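Local coordinates for aq_2013 protein (Aquifex aeolicus, PDB 2P6C) that is of unknown function but belongs to the UPF0047 (YjbQ) family and is seen as an assembly of three copies, at residues A[34-39]-A[104-109]; A[20-25]-A[114-119]; A[71-76]-A[86-91]; A[42-47]-A[127-132]; A[49-54]-A[94-99]. One frame throughout, in Å; residues are numbered along the deposited sequence.

Contact 1 (A[34-39]-A[104-109])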
# COMPACT_ATOMS: atom_id res chain seq x y z
N VAL A 34 -15.86 -6.07 17.21
CA VAL A 34 -16.25 -6.16 15.80
C VAL A 34 -16.22 -7.64 15.38
O VAL A 34 -15.31 -8.39 15.71
CB VAL A 34 -15.37 -5.22 14.87
CG1 VAL A 34 -15.57 -5.60 13.40
CG2 VAL A 34 -15.78 -3.77 15.06
N LYS A 35 -17.27 -8.06 14.76
CA LYS A 35 -17.43 -9.42 14.15
C LYS A 35 -16.90 -9.40 12.76
O LYS A 35 -16.18 -10.29 12.34
CB LYS A 35 -18.89 -9.93 14.02
CG LYS A 35 -19.38 -10.61 15.30
CD LYS A 35 -20.44 -9.78 16.03
CE LYS A 35 -21.69 -9.54 15.18
NZ LYS A 35 -22.77 -9.04 16.02
N GLU A 36 -17.26 -8.57 11.93
CA GLU A 36 -16.91 -8.49 10.52
C GLU A 36 -16.50 -7.05 10.23
O GLU A 36 -17.24 -6.12 10.55
CB GLU A 36 -18.12 -8.87 9.66
CG GLU A 36 -18.71 -10.25 9.94
CD GLU A 36 -17.77 -11.38 9.59
OE1 GLU A 36 -17.01 -11.25 8.60
OE2 GLU A 36 -17.80 -12.42 10.28
N GLY A 37 -15.32 -6.85 9.65
CA GLY A 37 -14.91 -5.49 9.35
C GLY A 37 -13.52 -5.33 8.77
O GLY A 37 -12.93 -6.27 8.24
N LEU A 38 -13.01 -4.11 8.84
CA LEU A 38 -11.69 -3.79 8.33
C LEU A 38 -10.85 -3.23 9.46
O LEU A 38 -11.33 -2.55 10.35
CB LEU A 38 -11.83 -2.75 7.22
CG LEU A 38 -12.34 -3.36 5.91
CD1 LEU A 38 -12.44 -2.33 4.79
CD2 LEU A 38 -11.45 -4.48 5.39
N CYS A 39 -9.55 -3.52 9.42
CA CYS A 39 -8.63 -3.08 10.45
C CYS A 39 -7.38 -2.45 9.84
O CYS A 39 -6.53 -3.15 9.31
CB CYS A 39 -8.24 -4.27 11.33
SG CYS A 39 -6.99 -3.91 12.60
N ILE A 104 -11.41 -8.47 9.25
CA ILE A 104 -11.82 -9.10 10.48
C ILE A 104 -12.95 -10.04 10.15
O ILE A 104 -13.99 -9.64 9.65
CB ILE A 104 -12.33 -8.02 11.44
CG1 ILE A 104 -11.17 -7.17 11.96
CG2 ILE A 104 -13.03 -8.66 12.66
CD1 ILE A 104 -11.64 -5.91 12.69
N THR A 105 -12.76 -11.33 10.39
CA THR A 105 -13.72 -12.34 10.01
C THR A 105 -14.09 -13.20 11.23
O THR A 105 -13.25 -13.83 11.86
CB THR A 105 -13.09 -13.20 8.90
OG1 THR A 105 -12.62 -12.34 7.86
CG2 THR A 105 -14.14 -14.15 8.32
N ASN A 106 -15.37 -13.26 11.57
CA ASN A 106 -15.86 -14.03 12.71
C ASN A 106 -15.12 -13.60 14.00
O ASN A 106 -14.73 -14.41 14.83
CB ASN A 106 -15.67 -15.55 12.40
CG ASN A 106 -16.65 -16.08 11.32
OD1 ASN A 106 -17.76 -15.58 11.15
ND2 ASN A 106 -16.18 -17.11 10.59
N GLY A 107 -14.97 -12.29 14.16
CA GLY A 107 -14.35 -11.73 15.36
C GLY A 107 -12.83 -12.00 15.46
O GLY A 107 -12.25 -12.02 16.53
N LYS A 108 -12.24 -12.22 14.28
CA LYS A 108 -10.81 -12.53 14.26
C LYS A 108 -10.07 -11.82 13.13
O LYS A 108 -10.58 -11.62 12.04
CB LYS A 108 -10.68 -14.03 14.05
CG LYS A 108 -10.93 -14.78 15.34
CD LYS A 108 -11.15 -16.27 15.10
CE LYS A 108 -12.09 -16.54 13.92
NZ LYS A 108 -11.99 -17.95 13.53
N LEU A 109 -8.81 -11.42 13.47
CA LEU A 109 -7.88 -10.92 12.47
C LEU A 109 -7.68 -12.00 11.42
O LEU A 109 -7.20 -13.09 11.71
CB LEU A 109 -6.53 -10.64 13.14
CG LEU A 109 -6.07 -9.17 13.13
CD1 LEU A 109 -4.55 -9.05 13.28
CD2 LEU A 109 -6.43 -8.39 11.87
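I104 and V34 cross at about a right angle, CD1 of I104 lying 4.0 Å from CG1 of V34. CG1 of I104 is anti to its carbonyl carbon (chi1 -72°) and faces CB of C39, while CG2 rests by the carbonyl oxygens of V34 and K35. E36 and N106, by contrast, run side by side and point the same way. The E36 chain bends at chi2 (-66°), and OE2 receives the backbone N of N106 at 2.9 Å from above the carboxylate plane; OE1 forms a salt bridge with K133 of the second subunit. An alanine in place of E36 would probably leave N106 N without its acceptor and that lysine without its carboxylate mate. In the backbone, G37 and I104 form an antiparallel hydrogen-bonded pair, with G37 O 2.9 Å from I104 N. K35 O takes G107 N at 3.0 Å on an in-plane lone pair; the positive phi of G107 suits glycine in this tight turn. K35 and E36 together face E137 as a classic beta bulge. The contact thus closes one end of the four-stranded sheet, where I104 packs on I134 of strand 128-136 and on V29 of helix 22-32.

Contact 2 (A[20-25]-A[114-119])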
# COMPACT_ATOMS: atom_id res chain seq x y z
N ARG A 20 7.41 -6.97 16.58
CA ARG A 20 6.17 -7.70 16.37
C ARG A 20 5.03 -6.99 17.07
O ARG A 20 5.12 -6.61 18.23
CB ARG A 20 6.34 -9.09 16.96
CG ARG A 20 7.13 -10.01 16.03
CD ARG A 20 7.18 -11.44 16.58
NE ARG A 20 7.69 -12.34 15.55
CZ ARG A 20 9.02 -12.36 15.36
NH1 ARG A 20 9.81 -11.63 16.12
NH2 ARG A 20 9.52 -13.06 14.34
N ILE A 21 3.95 -6.75 16.34
CA ILE A 21 2.77 -6.06 16.95
C ILE A 21 1.51 -6.80 16.62
O ILE A 21 0.40 -6.32 16.84
CB ILE A 21 2.58 -4.57 16.49
CG1 ILE A 21 2.49 -4.53 14.96
CG2 ILE A 21 3.79 -3.73 16.92
CD1 ILE A 21 2.10 -3.16 14.43
N THR A 22 1.60 -8.01 16.09
CA THR A 22 0.40 -8.78 15.77
C THR A 22 -0.51 -8.97 16.98
O THR A 22 -1.72 -8.74 16.89
CB THR A 22 0.76 -10.15 15.19
OG1 THR A 22 1.46 -9.97 13.95
CG2 THR A 22 -0.49 -10.97 14.94
N ASP A 23 0.05 -9.37 18.12
CA ASP A 23 -0.78 -9.57 19.30
C ASP A 23 -1.39 -8.26 19.77
O ASP A 23 -2.50 -8.25 20.29
CB ASP A 23 0.03 -10.21 20.43
CG ASP A 23 0.16 -11.71 20.27
OD1 ASP A 23 -0.52 -12.27 19.37
OD2 ASP A 23 0.93 -12.32 21.04
N GLU A 24 -0.69 -7.15 19.58
CA GLU A 24 -1.22 -5.86 19.93
C GLU A 24 -2.46 -5.55 19.13
O GLU A 24 -3.45 -5.05 19.66
CB GLU A 24 -0.17 -4.81 19.62
CG GLU A 24 0.37 -4.18 20.90
CD GLU A 24 1.61 -4.94 21.28
OE1 GLU A 24 1.98 -5.88 20.58
OE2 GLU A 24 2.24 -4.54 22.25
N VAL A 25 -2.39 -5.85 17.84
CA VAL A 25 -3.51 -5.59 16.93
C VAL A 25 -4.66 -6.54 17.24
O VAL A 25 -5.83 -6.16 17.18
CB VAL A 25 -3.10 -5.79 15.44
CG1 VAL A 25 -4.34 -5.65 14.53
CG2 VAL A 25 -2.05 -4.76 15.05
N TRP A 114 1.38 -17.64 7.42
CA TRP A 114 2.67 -17.15 7.87
C TRP A 114 2.74 -15.64 8.11
O TRP A 114 3.75 -15.15 8.61
CB TRP A 114 3.76 -17.58 6.88
CG TRP A 114 3.90 -19.09 6.76
CD1 TRP A 114 3.77 -19.84 5.61
CD2 TRP A 114 4.23 -20.01 7.81
NE1 TRP A 114 4.00 -21.17 5.89
CE2 TRP A 114 4.28 -21.30 7.23
CE3 TRP A 114 4.48 -19.87 9.18
CZ2 TRP A 114 4.58 -22.45 7.98
CZ3 TRP A 114 4.78 -21.01 9.92
CH2 TRP A 114 4.83 -22.28 9.32
N GLN A 115 1.68 -14.91 7.77
CA GLN A 115 1.63 -13.45 7.93
C GLN A 115 1.82 -13.01 9.40
O GLN A 115 1.22 -13.54 10.32
CB GLN A 115 0.29 -12.95 7.39
CG GLN A 115 0.26 -12.83 5.87
CD GLN A 115 -1.06 -12.24 5.41
OE1 GLN A 115 -2.11 -12.46 5.98
NE2 GLN A 115 -0.95 -11.44 4.33
N GLU A 116 2.66 -11.99 9.59
CA GLU A 116 2.89 -11.41 10.91
C GLU A 116 2.99 -9.90 10.66
O GLU A 116 3.60 -9.47 9.69
CB GLU A 116 4.20 -11.93 11.50
CG GLU A 116 4.66 -11.20 12.77
CD GLU A 116 3.91 -11.62 14.02
OE1 GLU A 116 3.10 -12.57 13.95
OE2 GLU A 116 4.13 -11.00 15.09
N ILE A 117 2.38 -9.11 11.53
CA ILE A 117 2.42 -7.66 11.39
C ILE A 117 3.61 -7.10 12.18
O ILE A 117 3.79 -7.43 13.35
CB ILE A 117 1.14 -7.00 11.95
CG1 ILE A 117 -0.09 -7.63 11.30
CG2 ILE A 117 1.17 -5.49 11.68
CD1 ILE A 117 -1.40 -7.14 11.90
N PHE A 118 4.41 -6.26 11.55
CA PHE A 118 5.55 -5.67 12.24
C PHE A 118 5.53 -4.16 12.16
O PHE A 118 4.98 -3.58 11.23
CB PHE A 118 6.88 -6.10 11.62
CG PHE A 118 7.22 -7.54 11.82
CD1 PHE A 118 6.73 -8.51 10.95
CD2 PHE A 118 8.08 -7.94 12.85
CE1 PHE A 118 7.09 -9.85 11.10
CE2 PHE A 118 8.45 -9.26 13.00
CZ PHE A 118 7.96 -10.22 12.12
N TYR A 119 6.14 -3.53 13.16
CA TYR A 119 6.37 -2.10 13.13
C TYR A 119 7.81 -2.01 12.75
O TYR A 119 8.67 -2.48 13.48
CB TYR A 119 6.19 -1.47 14.53
CG TYR A 119 6.63 -0.01 14.55
CD1 TYR A 119 5.99 0.93 13.73
CD2 TYR A 119 7.67 0.42 15.38
CE1 TYR A 119 6.39 2.27 13.74
CE2 TYR A 119 8.07 1.76 15.39
CZ TYR A 119 7.44 2.68 14.56
OH TYR A 119 7.86 4.00 14.53
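T22 and I117 make the shortest bond here: the backbone N of I117 donates to OG1 of T22 at 2.7 Å. The hydroxyl lies beside its own backbone N, anti to the carbonyl carbon (chi1 -63°). I117 O, in turn, accepts the N-H of I21 at 3.1 Å in a nearly straight bond (174°), so both polar backbone atoms of I117 are gripped, one by main chain and one by side chain. The aliphatic shell follows. I21 crosses I117 at about a right angle, its CG1 3.7 Å from I117 CG2, and CG2 of V25 meets CD1 of I117 at 4.0 Å.

R20 and F118 form a non-hydrogen-bonded antiparallel pair whose side chains lie alongside each other. F118 CE2 sits 3.9 Å above the centre of the guanidinium, the two planes being 66° apart, and CG of R20 presses on the same ring atom at 3.4 Å. E116 crosses R20, and its OE2 makes only a long salt bridge of 3.8 Å with R20 NE. Farther out, D55 fixes the arginine through a salt bridge to NH2, H60 meets the F118 ring, and backbone bonds tie E116 to Q53 and F118 to I51. Y119, whose OH is bonded to E121 and S48, stacks on F10. This is the point where edge strand 17-20 of the three-stranded antiparallel sheet leaves its neighbour 116-121 and turns into helix 22-32, with the helix's first residue taking over the bonding from the strand.

Contact 3 (A[71-76]-A[86-91]). With PO4 (phosphate ion), chain E.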
# COMPACT_ATOMS: atom_id res chain seq x y z
N ALA A 71 17.54 1.80 -0.63
CA ALA A 71 17.41 3.12 -0.04
C ALA A 71 18.47 3.36 1.03
O ALA A 71 18.21 3.46 2.22
CB ALA A 71 16.02 3.25 0.55
N PRO A 72 19.71 3.45 0.56
CA PRO A 72 20.92 3.47 1.39
C PRO A 72 21.05 4.75 2.21
O PRO A 72 20.73 5.86 1.77
CB PRO A 72 22.12 3.36 0.46
CG PRO A 72 21.61 4.16 -0.74
CD PRO A 72 20.08 3.70 -0.83
N TYR A 73 21.53 4.60 3.47
CA TYR A 73 21.97 5.80 4.12
C TYR A 73 22.94 6.50 3.20
O TYR A 73 23.70 5.94 2.48
CB TYR A 73 22.72 5.48 5.42
CG TYR A 73 23.46 6.70 5.87
CD1 TYR A 73 22.81 7.65 6.67
CD2 TYR A 73 24.80 6.90 5.53
CE1 TYR A 73 23.50 8.76 7.13
CE2 TYR A 73 25.48 8.02 5.99
CZ TYR A 73 24.83 8.95 6.78
OH TYR A 73 25.50 10.08 7.22
N ARG A 74 22.82 7.85 3.25
CA ARG A 74 23.68 8.66 2.44
C ARG A 74 23.91 9.95 3.17
O ARG A 74 22.99 10.55 3.70
CB ARG A 74 22.97 8.96 1.11
CG ARG A 74 23.14 7.86 0.07
CD ARG A 74 23.32 8.43 -1.34
NE ARG A 74 24.45 9.35 -1.37
CZ ARG A 74 25.42 9.11 -2.26
NH1 ARG A 74 25.31 8.11 -3.11
NH2 ARG A 74 26.57 9.81 -2.18
N PRO A 75 25.08 10.50 3.14
CA PRO A 75 25.40 11.76 3.78
C PRO A 75 24.98 13.05 2.99
O PRO A 75 24.81 14.14 3.52
CB PRO A 75 26.91 11.78 3.96
CG PRO A 75 27.46 11.03 2.77
CD PRO A 75 26.32 9.92 2.59
N ASP A 76 24.81 12.82 1.67
CA ASP A 76 24.55 13.90 0.73
C ASP A 76 23.05 14.09 0.29
O ASP A 76 22.74 14.74 -0.66
CB ASP A 76 25.48 13.76 -0.53
CG ASP A 76 25.42 12.36 -1.15
OD1 ASP A 76 24.60 11.56 -0.69
OD2 ASP A 76 26.17 12.08 -2.11
N ASN A 86 18.41 11.51 8.04
CA ASN A 86 17.61 10.31 8.08
C ASN A 86 16.86 10.15 6.77
O ASN A 86 15.88 9.42 6.67
CB ASN A 86 16.62 10.41 9.25
CG ASN A 86 15.61 11.50 8.99
OD1 ASN A 86 15.74 12.30 8.07
ND2 ASN A 86 14.57 11.52 9.84
N GLY A 87 17.35 10.84 5.75
CA GLY A 87 16.75 10.76 4.43
C GLY A 87 16.44 9.33 4.01
O GLY A 87 15.36 9.05 3.50
N ASP A 88 17.39 8.42 4.23
CA ASP A 88 17.17 7.03 3.84
C ASP A 88 15.95 6.41 4.53
O ASP A 88 15.29 5.53 3.98
CB ASP A 88 18.41 6.17 4.13
CG ASP A 88 18.63 5.91 5.62
OD1 ASP A 88 19.15 6.80 6.31
OD2 ASP A 88 18.28 4.80 6.10
N ALA A 89 15.65 6.87 5.74
CA ALA A 89 14.50 6.35 6.48
C ALA A 89 13.19 6.73 5.80
O ALA A 89 12.21 5.98 5.83
CB ALA A 89 14.50 6.88 7.91
N HIS A 90 13.16 7.91 5.20
CA HIS A 90 11.98 8.38 4.49
C HIS A 90 11.79 7.53 3.25
O HIS A 90 10.68 7.12 2.92
CB HIS A 90 12.15 9.84 4.11
CG HIS A 90 11.95 10.79 5.25
ND1 HIS A 90 10.71 11.28 5.59
CD2 HIS A 90 12.83 11.32 6.13
CE1 HIS A 90 10.84 12.08 6.64
NE2 HIS A 90 12.11 12.12 6.98
N LEU A 91 12.89 7.28 2.55
CA LEU A 91 12.83 6.47 1.34
C LEU A 91 12.37 5.05 1.68
O LEU A 91 11.54 4.47 0.97
CB LEU A 91 14.20 6.46 0.65
CG LEU A 91 14.68 7.84 0.18
CD1 LEU A 91 16.08 7.73 -0.43
CD2 LEU A 91 13.70 8.43 -0.83
P PO4 E . 12.25 14.02 10.29
O1 PO4 E . 10.84 14.25 10.34
O2 PO4 E . 12.89 13.87 9.03
O3 PO4 E . 12.56 12.74 11.11
O4 PO4 E . 12.99 15.05 10.99
O HOH W 1 20.30 8.92 5.03
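D88, in the first turn of helix 87-96, packs against A71, P72 and Y73 of the loop that follows helix 57-70, a helix start laid on the exit from an earlier helix. CB of D88 rests on two carbonyl oxygens, 3.3 Å from both A71 O and P72 O. Its CG lies between the backbone N and the carbonyl carbon (chi1 72°), which sets CG near Y73. There OD1 approaches the edge of the tyrosine ring near its plane, 3.8 Å from CD1, with ring and carboxylate turned 74° against each other. One turn along the helix, CB of L91 meets CB of A71 at 3.7 Å.

No direct polar bond joins the two segments; a water does this work, accepting from the backbone N atoms of R74 and D88 and donating to D88 OD1 at 2.7 Å. OD2 is held by salt bridges to K92 and R16. An alanine in place of D88 would keep CB against the two carbonyl oxygens but would probably leave K92 and R16 without their shared carboxylate and the water without its bond to OD1. The two cations, and the helix start, would probably favour the charged form of the acid. Away from the loop, N86 and H90 bind a phosphate ion, probably from the crystallisation liquor, together with H79. Both residues converge on one of its oxygens: O2 takes N86 ND2 at 3.0 Å and H90 NE2 at 2.8 Å, the latter nearly straight at 167°.

Contact 4 (A[42-47]-A[127-132]). With PO4 (phosphate ion), chain C.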
# COMPACT_ATOMS: atom_id res chain seq x y z
N SER A 42 -1.45 1.61 10.69
CA SER A 42 -0.58 2.52 9.97
C SER A 42 0.37 3.32 10.84
O SER A 42 0.02 3.76 11.94
CB SER A 42 -1.48 3.49 9.20
OG SER A 42 -0.74 4.33 8.34
N SER A 43 1.59 3.52 10.35
CA SER A 43 2.54 4.37 11.04
C SER A 43 2.14 5.81 10.86
O SER A 43 1.75 6.24 9.79
CB SER A 43 3.92 4.18 10.42
OG SER A 43 4.80 5.17 10.97
N MET A 44 2.24 6.56 11.97
CA MET A 44 1.91 7.98 11.89
C MET A 44 3.13 8.83 11.54
O MET A 44 3.07 10.06 11.54
CB MET A 44 1.31 8.41 13.23
CG MET A 44 0.09 7.56 13.61
SD MET A 44 -0.97 8.34 14.85
CE MET A 44 -1.79 9.58 13.82
N HIS A 45 4.24 8.17 11.22
CA HIS A 45 5.47 8.87 10.88
C HIS A 45 5.98 8.48 9.50
O HIS A 45 5.64 7.43 8.95
CB HIS A 45 6.53 8.57 11.96
CG HIS A 45 6.07 8.90 13.35
ND1 HIS A 45 6.39 10.08 13.97
CD2 HIS A 45 5.19 8.26 14.17
CE1 HIS A 45 5.74 10.17 15.12
NE2 HIS A 45 5.00 9.08 15.26
N LEU A 46 6.83 9.33 8.94
CA LEU A 46 7.42 9.20 7.58
C LEU A 46 8.72 8.36 7.64
O LEU A 46 9.38 8.09 6.64
CB LEU A 46 7.83 10.60 7.00
CG LEU A 46 6.64 11.51 6.51
CD1 LEU A 46 5.62 10.87 5.57
CD2 LEU A 46 5.85 12.13 7.65
N THR A 47 9.18 8.00 8.83
CA THR A 47 10.46 7.32 8.99
C THR A 47 10.32 5.92 9.62
O THR A 47 11.26 5.37 10.17
CB THR A 47 11.34 8.22 9.85
OG1 THR A 47 10.64 8.53 11.06
CG2 THR A 47 11.65 9.52 9.11
N PRO A 127 9.86 8.60 20.81
CA PRO A 127 8.45 8.24 20.84
C PRO A 127 7.74 8.45 19.50
O PRO A 127 7.66 9.56 18.99
CB PRO A 127 7.88 9.13 21.95
CG PRO A 127 9.07 9.56 22.78
CD PRO A 127 10.11 9.77 21.69
N LYS A 128 7.24 7.35 18.94
CA LYS A 128 6.52 7.38 17.66
C LYS A 128 5.31 6.47 17.77
O LYS A 128 5.35 5.43 18.45
CB LYS A 128 7.46 6.93 16.54
CG LYS A 128 8.59 7.93 16.31
CD LYS A 128 9.80 7.36 15.56
CE LYS A 128 9.59 7.29 14.06
NZ LYS A 128 10.90 7.27 13.33
N ARG A 129 4.22 6.83 17.11
CA ARG A 129 3.02 6.03 17.23
C ARG A 129 2.54 5.35 15.95
O ARG A 129 2.86 5.76 14.83
CB ARG A 129 1.86 6.89 17.78
CG ARG A 129 2.13 7.71 19.04
CD ARG A 129 0.86 8.50 19.37
NE ARG A 129 0.64 9.47 18.30
CZ ARG A 129 -0.51 10.06 18.00
NH1 ARG A 129 -1.63 9.81 18.69
NH2 ARG A 129 -0.55 10.94 17.01
N VAL A 130 1.77 4.30 16.17
CA VAL A 130 1.09 3.53 15.15
C VAL A 130 -0.39 3.61 15.49
O VAL A 130 -0.73 3.49 16.66
CB VAL A 130 1.52 2.05 15.23
CG1 VAL A 130 0.47 1.19 14.52
CG2 VAL A 130 2.89 1.81 14.60
N VAL A 131 -1.24 3.92 14.48
CA VAL A 131 -2.71 3.92 14.72
C VAL A 131 -3.35 2.66 14.23
O VAL A 131 -2.97 2.09 13.21
CB VAL A 131 -3.43 5.17 14.10
CG1 VAL A 131 -3.15 5.30 12.60
CG2 VAL A 131 -4.93 5.06 14.29
N ILE A 132 -4.28 2.16 15.08
CA ILE A 132 -5.15 1.05 14.72
C ILE A 132 -6.57 1.57 14.63
O ILE A 132 -7.12 2.07 15.58
CB ILE A 132 -5.12 -0.04 15.81
CG1 ILE A 132 -3.72 -0.62 15.95
CG2 ILE A 132 -6.07 -1.20 15.40
CD1 ILE A 132 -3.56 -1.48 17.21
P PO4 C . 9.32 11.92 12.36
O1 PO4 C . 9.61 13.35 12.65
O2 PO4 C . 9.03 11.31 13.61
O3 PO4 C . 8.35 11.90 11.33
O4 PO4 C . 10.61 11.26 11.79
O HOH W 2 2.90 10.19 16.58
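S42 and V131 hold the tight end of this contact as an antiparallel hydrogen-bonded pair, with V131 N 2.8 Å from S42 O and the return bond from S42 N to V131 O. S43 and V130 follow as a non-hydrogen-bonded pair, and M44 N continues the pattern to R129 O at 3.0 Å. The strand 37-43 ends at S43, and after M44 side chains replace main-chain pairing.

H45 and R129, both partly exposed, form the looser side with exposed P127 and a water. NE2 of H45 accepts the backbone N of R129 at 3.0 Å, the donor tilted 25° from the ring plane, and an ST turn, in which S43 OG, also hydrogen-bonded to S48, accepts H45 N, holds the backbone of H45. CB of K128 covers one ring face in a CH-pi contact, 3.7 Å from the centroid and offset toward the rim. R129 has SD of the buried M44 over one guanidinium face, 3.4 Å from NH2, while the water at the guanidinium edge accepts from NE.

K128 and T47 are buried: NZ donates to T47 OG1 at 2.6 Å and forms a salt bridge with E121. T47 OG1 in turn donates to O4 of a phosphate at 2.8 Å, and H45 ND1 to O2 at 2.9 Å, with R126 completing the grip. Although the phosphate probably came from the crystallisation liquor, this convergence of donors is consistent with a pocket suited to anions.

Contact 5 (A[49-54]-A[94-99])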
# COMPACT_ATOMS: atom_id res chain seq x y z
N SER A 49 7.33 2.30 9.21
CA SER A 49 6.16 1.70 8.53
C SER A 49 5.63 0.47 9.29
O SER A 49 6.36 -0.20 10.02
CB SER A 49 6.57 1.27 7.10
OG SER A 49 6.94 2.41 6.31
N VAL A 50 4.27 0.24 9.15
CA VAL A 50 3.66 -1.08 9.42
C VAL A 50 3.63 -1.86 8.14
O VAL A 50 3.13 -1.44 7.10
CB VAL A 50 2.22 -0.93 9.95
CG1 VAL A 50 1.61 -2.33 10.20
CG2 VAL A 50 2.21 -0.17 11.26
N ILE A 51 4.29 -3.03 8.26
CA ILE A 51 4.49 -4.00 7.15
C ILE A 51 4.01 -5.36 7.64
O ILE A 51 3.96 -5.64 8.83
CB ILE A 51 5.98 -4.05 6.55
CG1 ILE A 51 6.95 -4.57 7.61
CG2 ILE A 51 6.44 -2.63 6.16
CD1 ILE A 51 8.32 -4.93 7.04
N ILE A 52 3.74 -6.22 6.67
CA ILE A 52 3.45 -7.62 6.91
C ILE A 52 4.53 -8.44 6.25
O ILE A 52 4.76 -8.35 5.05
CB ILE A 52 2.09 -8.01 6.30
CG1 ILE A 52 0.96 -7.47 7.18
CG2 ILE A 52 1.96 -9.54 6.25
CD1 ILE A 52 -0.41 -7.63 6.53
N GLN A 53 5.28 -9.15 7.09
CA GLN A 53 6.33 -10.06 6.70
C GLN A 53 6.06 -11.39 7.36
O GLN A 53 5.04 -11.59 7.95
CB GLN A 53 7.63 -9.57 7.26
CG GLN A 53 8.05 -8.30 6.56
CD GLN A 53 8.44 -8.62 5.14
OE1 GLN A 53 9.59 -8.88 4.82
NE2 GLN A 53 7.45 -8.47 4.24
N ASP A 54 6.99 -12.33 7.21
CA ASP A 54 6.84 -13.46 8.12
C ASP A 54 7.95 -13.46 9.18
O ASP A 54 8.73 -12.54 9.29
CB ASP A 54 6.71 -14.81 7.34
CG ASP A 54 8.01 -15.26 6.67
OD1 ASP A 54 9.08 -14.93 7.18
OD2 ASP A 54 7.94 -15.98 5.67
N LEU A 94 8.73 5.03 2.03
CA LEU A 94 8.09 5.03 0.72
C LEU A 94 8.07 3.62 0.14
O LEU A 94 7.05 3.13 -0.33
CB LEU A 94 8.89 5.97 -0.21
CG LEU A 94 8.05 7.15 -0.75
CD1 LEU A 94 8.64 7.74 -2.03
CD2 LEU A 94 6.61 6.75 -1.09
N LEU A 95 9.23 2.98 0.16
CA LEU A 95 9.51 1.63 -0.35
C LEU A 95 8.54 0.55 0.20
O LEU A 95 7.95 -0.22 -0.54
CB LEU A 95 10.95 1.27 0.01
CG LEU A 95 11.77 0.83 -1.21
CD1 LEU A 95 12.93 -0.09 -0.83
CD2 LEU A 95 10.94 0.07 -2.24
N THR A 96 8.52 0.49 1.53
CA THR A 96 7.75 -0.52 2.24
C THR A 96 6.28 -0.18 2.41
O THR A 96 5.48 -1.05 2.72
CB THR A 96 8.32 -0.76 3.67
OG1 THR A 96 8.38 0.48 4.38
CG2 THR A 96 9.70 -1.38 3.62
N HIS A 97 5.94 1.09 2.21
CA HIS A 97 4.58 1.58 2.40
C HIS A 97 4.26 1.68 3.89
O HIS A 97 4.45 0.72 4.64
CB HIS A 97 3.53 0.69 1.73
CG HIS A 97 2.24 1.40 1.48
ND1 HIS A 97 2.18 2.63 0.85
CD2 HIS A 97 0.95 1.06 1.75
CE1 HIS A 97 0.92 3.01 0.75
NE2 HIS A 97 0.15 2.08 1.29
N LEU A 98 3.75 2.82 4.30
CA LEU A 98 3.48 3.13 5.73
C LEU A 98 2.41 2.23 6.43
O LEU A 98 2.35 2.12 7.64
CB LEU A 98 3.07 4.60 5.85
CG LEU A 98 1.56 4.82 5.67
CD1 LEU A 98 1.11 6.19 6.20
CD2 LEU A 98 1.13 4.77 4.21
N GLN A 99 1.54 1.56 5.68
CA GLN A 99 0.44 0.84 6.31
C GLN A 99 -0.03 -0.47 5.67
O GLN A 99 0.44 -0.89 4.61
CB GLN A 99 -0.77 1.78 6.33
CG GLN A 99 -1.37 1.96 4.92
CD GLN A 99 -2.33 3.13 4.75
OE1 GLN A 99 -3.10 3.18 3.79
NE2 GLN A 99 -2.27 4.10 5.67
O HOH W 3 3.42 -2.05 4.27
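The backbones of S49 and V50 come alongside L98 and Q99 just after helix 87-96 ends, and V50 N donates to L98 O at 3.1 Å from well above the carbonyl plane (58° out of it). H97, the first residue to leave the helix, has a positive phi (74°), and the chain swings from helix to strand there. The side chains meet at T96, the last helical residue. OG of S49 is anti to its carbonyl carbon and donates to OG1 of T96 at 3.1 Å; T96 OG1 passes its own bond to K92 O inside the helix. Over the neighbouring part of the strand, CG2 of I51 rests 3.6 Å from CB of T96, so the threonine offers its hydroxyl to one residue and its carbon to another. A water joins the two backbones, 2.9 Å from V50 O and 2.8 Å from T96 O. H97 stands at the subunit interface, its ring edge-to-face with H97 of both other subunits, and Q99 OE1 accepts from V101 N of the third. All touching residues are buried; the hydroxyl relay and the water imply that the hydroxyls of S49 and T96 and the carbonyls of V50 and T96 still find partners.

How the contacts relate
From the N terminus, contact 2 opens first, at 20-25, and closes the widest loop, joining the start of helix 22-32 to strand 116-121. Contact 1 (34-39 with 104-109) nests inside it and touches it through V25 and L109. Contact 4 begins at 42-47 but closes at 127-132, so it crosses both, binding strand 37-43 to its partner 128-136. Contact 5 (49-54 with 94-99) is nested within all three and links the three-stranded sheet to the end of helix 87-96. Contact 3 (71-76 with 86-91) is innermost, shares that helix, and reaches contact 4 where H90 meets L46 and T47. Together they tie both sheets to the helices.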